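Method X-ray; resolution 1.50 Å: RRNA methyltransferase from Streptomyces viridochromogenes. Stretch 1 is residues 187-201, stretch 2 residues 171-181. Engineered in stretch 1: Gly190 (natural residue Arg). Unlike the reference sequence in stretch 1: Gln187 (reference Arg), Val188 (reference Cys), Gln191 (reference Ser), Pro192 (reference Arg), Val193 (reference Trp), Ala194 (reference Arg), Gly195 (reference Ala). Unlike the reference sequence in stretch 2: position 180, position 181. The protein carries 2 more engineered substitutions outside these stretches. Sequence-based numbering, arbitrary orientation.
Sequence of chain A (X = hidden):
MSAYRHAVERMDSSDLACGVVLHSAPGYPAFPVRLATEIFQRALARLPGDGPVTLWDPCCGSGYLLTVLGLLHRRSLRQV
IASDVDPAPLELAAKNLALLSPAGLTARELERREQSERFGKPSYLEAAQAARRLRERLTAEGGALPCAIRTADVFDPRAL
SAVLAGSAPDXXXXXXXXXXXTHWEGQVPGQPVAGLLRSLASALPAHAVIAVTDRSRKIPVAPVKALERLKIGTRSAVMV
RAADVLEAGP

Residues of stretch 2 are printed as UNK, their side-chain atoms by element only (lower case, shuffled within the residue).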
# COMPACT_ATOMS: atom_id res chain seq x y z
N GLN A 187 12.65 -7.91 12.71
CA GLN A 187 11.36 -7.22 12.70
C GLN A 187 11.42 -5.92 13.51
O GLN A 187 12.32 -5.74 14.35
CB GLN A 187 10.26 -8.14 13.28
CG GLN A 187 10.17 -8.14 14.82
CD GLN A 187 9.11 -9.11 15.36
OE1 GLN A 187 7.94 -8.73 15.54
NE2 GLN A 187 9.51 -10.35 15.61
N VAL A 188 10.46 -5.03 13.27
CA VAL A 188 10.35 -3.81 14.06
C VAL A 188 9.95 -4.16 15.49
O VAL A 188 8.95 -4.87 15.70
CB VAL A 188 9.35 -2.82 13.45
CG1 VAL A 188 9.36 -1.51 14.23
CG2 VAL A 188 9.68 -2.55 11.98
N PRO A 189 10.72 -3.70 16.48
CA PRO A 189 10.39 -3.96 17.88
C PRO A 189 9.20 -3.14 18.40
O PRO A 189 8.67 -2.27 17.72
CB PRO A 189 11.68 -3.62 18.63
CG PRO A 189 12.46 -2.73 17.73
CD PRO A 189 11.97 -2.93 16.34
N GLY A 190 8.81 -3.41 19.64
CA GLY A 190 7.59 -2.89 20.20
C GLY A 190 7.51 -1.39 20.31
O GLY A 190 6.49 -0.83 19.97
N GLN A 191 8.57 -0.74 20.79
CA GLN A 191 8.53 0.70 21.04
C GLN A 191 8.35 1.50 19.73
O GLN A 191 7.49 2.37 19.67
CB GLN A 191 9.75 1.17 21.84
CG GLN A 191 9.73 0.74 23.32
CD GLN A 191 11.02 1.08 24.06
OE1 GLN A 191 11.13 2.13 24.70
NE2 GLN A 191 12.01 0.18 23.98
N PRO A 192 9.14 1.23 18.70
CA PRO A 192 8.90 1.84 17.39
C PRO A 192 7.50 1.60 16.83
O PRO A 192 6.90 2.54 16.36
CB PRO A 192 9.97 1.19 16.50
CG PRO A 192 11.04 0.83 17.42
CD PRO A 192 10.35 0.38 18.68
N VAL A 193 6.99 0.37 16.89
CA VAL A 193 5.63 0.09 16.41
C VAL A 193 4.64 0.90 17.20
O VAL A 193 3.76 1.51 16.64
CB VAL A 193 5.24 -1.39 16.51
CG1 VAL A 193 3.74 -1.59 16.17
CG2 VAL A 193 6.06 -2.20 15.56
N ALA A 194 4.77 0.88 18.52
CA ALA A 194 3.89 1.67 19.36
C ALA A 194 3.92 3.15 18.99
O ALA A 194 2.87 3.77 18.89
CB ALA A 194 4.27 1.51 20.81
N GLY A 195 5.09 3.71 18.76
CA GLY A 195 5.20 5.12 18.41
C GLY A 195 4.59 5.42 17.04
O GLY A 195 3.98 6.46 16.85
N LEU A 196 4.78 4.50 16.10
CA LEU A 196 4.19 4.66 14.78
C LEU A 196 2.68 4.71 14.91
O LEU A 196 2.04 5.60 14.35
CB LEU A 196 4.64 3.52 13.87
CG LEU A 196 3.94 3.38 12.51
CD1 LEU A 196 3.96 4.67 11.80
CD2 LEU A 196 4.63 2.30 11.71
N LEU A 197 2.10 3.77 15.63
CA LEU A 197 0.65 3.76 15.79
C LEU A 197 0.11 5.01 16.47
O LEU A 197 -0.89 5.56 16.04
CB LEU A 197 0.18 2.53 16.52
CG LEU A 197 0.42 1.18 15.87
CD1 LEU A 197 -0.01 0.11 16.85
CD2 LEU A 197 -0.26 1.02 14.55
N ARG A 198 0.78 5.48 17.51
CA ARG A 198 0.33 6.68 18.21
C ARG A 198 0.41 7.90 17.32
O ARG A 198 -0.48 8.74 17.33
CB ARG A 198 1.12 6.92 19.48
CG ARG A 198 0.80 5.95 20.61
CD ARG A 198 1.33 6.40 21.94
NE ARG A 198 2.67 6.96 21.76
CZ ARG A 198 3.81 6.29 21.88
NH1 ARG A 198 3.83 5.00 22.25
NH2 ARG A 198 4.96 6.93 21.65
N SER A 199 1.48 8.01 16.54
CA SER A 199 1.61 9.13 15.63
C SER A 199 0.47 9.16 14.62
O SER A 199 -0.19 10.17 14.42
CB SER A 199 2.96 9.07 14.92
OG SER A 199 3.18 10.22 14.16
N LEU A 200 0.24 8.02 13.98
CA LEU A 200 -0.82 7.91 12.99
C LEU A 200 -2.18 8.22 13.61
O LEU A 200 -2.97 8.94 13.01
CB LEU A 200 -0.83 6.52 12.37
CG LEU A 200 0.33 6.20 11.43
CD1 LEU A 200 0.33 4.74 11.02
CD2 LEU A 200 0.30 7.12 10.24
N ALA A 201 -2.48 7.66 14.77
CA ALA A 201 -3.81 7.80 15.35
C ALA A 201 -4.10 9.26 15.69
O ALA A 201 -5.26 9.67 15.68
CB ALA A 201 -3.96 6.90 16.57
N UNK A 171 -8.35 3.97 5.98
CA UNK A 171 -7.47 2.83 6.09
C UNK A 171 -6.04 3.31 5.89
O UNK A 171 -5.76 4.05 4.95
c UNK A 171 -6.84 0.54 5.16
c UNK A 171 -7.81 1.72 5.05
c UNK A 171 -9.26 1.24 5.22
N UNK A 172 -5.18 2.89 6.80
CA UNK A 172 -3.74 2.92 6.61
C UNK A 172 -3.31 1.48 6.39
O UNK A 172 -3.71 0.58 7.11
c UNK A 172 -3.34 4.95 7.96
c UNK A 172 -3.04 3.49 7.83
c UNK A 172 -1.51 3.19 7.76
N UNK A 173 -2.46 1.25 5.39
CA UNK A 173 -1.94 -0.09 5.13
C UNK A 173 -0.50 0.10 4.71
O UNK A 173 -0.22 0.79 3.75
c UNK A 173 -2.78 -0.82 4.08
c UNK A 173 -2.57 -2.32 3.89
c UNK A 173 -1.32 -2.64 3.11
c UNK A 173 -3.78 -2.94 3.20
N UNK A 174 0.42 -0.49 5.47
CA UNK A 174 1.82 -0.35 5.19
C UNK A 174 2.63 -1.57 5.58
O UNK A 174 2.32 -2.27 6.52
c UNK A 174 2.51 0.77 7.35
c UNK A 174 2.33 0.94 5.85
o UNK A 174 3.59 1.30 5.28
N UNK A 175 3.67 -1.81 4.80
CA UNK A 175 4.68 -2.81 5.05
C UNK A 175 5.81 -2.09 5.75
O UNK A 175 6.36 -1.11 5.23
c UNK A 175 5.13 -3.40 3.70
c UNK A 175 6.03 -4.60 3.83
o UNK A 175 6.80 -4.92 2.90
o UNK A 175 6.04 -5.27 4.88
N UNK A 176 6.18 -2.56 6.93
CA UNK A 176 7.09 -1.79 7.76
C UNK A 176 8.46 -1.70 7.09
O UNK A 176 8.91 -2.66 6.46
c UNK A 176 6.00 -2.90 11.37
c UNK A 176 5.43 -0.79 10.12
c UNK A 176 7.17 -2.37 9.18
c UNK A 176 5.88 -2.25 10.01
N UNK A 177 9.09 -0.53 7.16
CA UNK A 177 10.36 -0.31 6.47
C UNK A 177 11.47 -1.11 7.11
O UNK A 177 11.50 -1.25 8.31
c UNK A 177 9.67 1.70 7.65
c UNK A 177 8.62 0.67 7.87
c UNK A 177 10.62 1.20 6.61
N UNK A 178 12.37 -1.62 6.29
CA UNK A 178 13.39 -2.53 6.81
C UNK A 178 14.35 -1.85 7.80
O UNK A 178 14.92 -2.52 8.65
c UNK A 178 13.95 -5.35 4.26
c UNK A 178 11.85 -6.27 3.56
c UNK A 178 14.14 -3.22 5.65
c UNK A 178 13.32 -4.29 4.91
c UNK A 178 13.23 -6.33 3.59
o UNK A 178 11.12 -7.23 2.89
c UNK A 178 11.92 -4.25 4.86
c UNK A 178 11.19 -5.23 4.19
N UNK A 179 14.50 -0.53 7.71
CA UNK A 179 15.42 0.20 8.58
C UNK A 179 14.95 0.33 10.03
O UNK A 179 15.76 0.62 10.92
N UNK A 180 13.65 0.15 10.25
CA UNK A 180 13.08 0.14 11.60
C UNK A 180 13.25 -1.21 12.29
O UNK A 180 13.02 -1.32 13.50
c UNK A 180 11.58 0.45 11.53
c UNK A 180 11.24 1.82 10.98
o UNK A 180 12.13 2.70 13.02
c UNK A 180 11.62 2.96 11.91
o UNK A 180 11.43 4.12 11.52
N UNK A 181 13.63 -2.23 11.53
CA UNK A 181 13.89 -3.54 12.10
C UNK A 181 15.17 -3.50 12.94
O UNK A 181 16.10 -2.75 12.65
n UNK A 181 10.64 -7.47 6.91
c UNK A 181 13.12 -5.81 9.03
c UNK A 181 12.88 -4.76 10.09
c UNK A 181 11.82 -7.13 7.40
n UNK A 181 12.92 -7.65 6.89
c UNK A 181 14.06 -4.60 11.02
n UNK A 181 11.88 -6.27 8.42

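Position 171 opens the strand with three side-chain carbons, one bearing the other two, and its side chain is out of reach of stretch 1. A fork at the first carbon with nothing beyond it is valine: Val171. Position 172 has the same pattern, but its CA-to-CB bond points toward the helix, and one branch carbon lies near Leu200 CD1. It is Val172, and the branch is CG1: Val172 CG1 is 4.1 Å from Leu200 CD1.

Position 173 carries four carbons forked at the second, and is out of reach of stretch 1. This is Leu173. At position 174 the first carbon bears one oxygen and one carbon, the mark of threonine. Thr174 is buried without touching the helix, and its hydroxyl is satisfied by a hydrogen bond elsewhere in the structure. Position 175, where the strand ends, has two carbons, the second carrying two oxygens; this short carboxylate is Asp175, also out of reach of stretch 1.

Position 176 again shows four carbons forked at the second, on a CA-to-CB bond that points toward stretch 1. One tip lies against valine side chains, the other against Leu196. The residue is Leu176, with chi1 m and chi2 t. Its CD1 packs 3.7 Å from Val188 CG2 and 4.2 Å from Val193 CG2, while its CD2 sits 3.6 Å from Leu196 CD2. One leucine thus bridges the loop before the helix and two successive levels of the helix itself.

At position 177 three carbons close a ring onto the backbone nitrogen: Pro177. Its carbonyl, more than its ring, faces Val188, with Pro177 O 4.3 Å from Val188 CG2. Position 178 has one carbon, then a six-carbon ring bearing an oxygen. Tyr178 points away from stretch 1. Position 179 has no side-chain atoms and is Gly179, exposed within the short 3-10 segment.

Position 180 shows three carbons, the third carrying two oxygens, with its first carbon beside Val188. It is Glu180: CB lies 3.6 Å from Val188 CG2, and the backbone O approaches Pro189 CD at 3.4 Å. Position 181 has three carbons, a nitrogen, then a carbon carrying two more nitrogens, a guanidinium on a long arm; a side-chain carbon lies near Val188 CG2 and its CA near Gln187 O. This is Arg181, with CG 4.3 Å from Val188 CG2 and its NE and NH1 hydrogen-bonded elsewhere in the structure.

The contact works without a hydrogen bond between the stretches. Apolar side-chain packing and close backbone approaches make the contact, which buries 446 Å², both sides summed. Along the helix, Leu196 and Leu200 are four residues apart, one turn, so both can point toward stretch 2, where Leu176 and Val172 receive them. At the other end Val188 is the hub, its CG2 enclosed by Leu176, Glu180 and Arg181. There the backbones nearly meet: the CA atoms of Val188 and Arg181 are 4.1 Å apart, and Arg181 CA makes a CA-H...O contact of 3.5 Å with Gln187 O. Pro189 holds the N-cap position, right before the helix, and the engineered Gly190 stands clear of stretch 2.

Stretch 2 (171-181) VVLTDLPYGER
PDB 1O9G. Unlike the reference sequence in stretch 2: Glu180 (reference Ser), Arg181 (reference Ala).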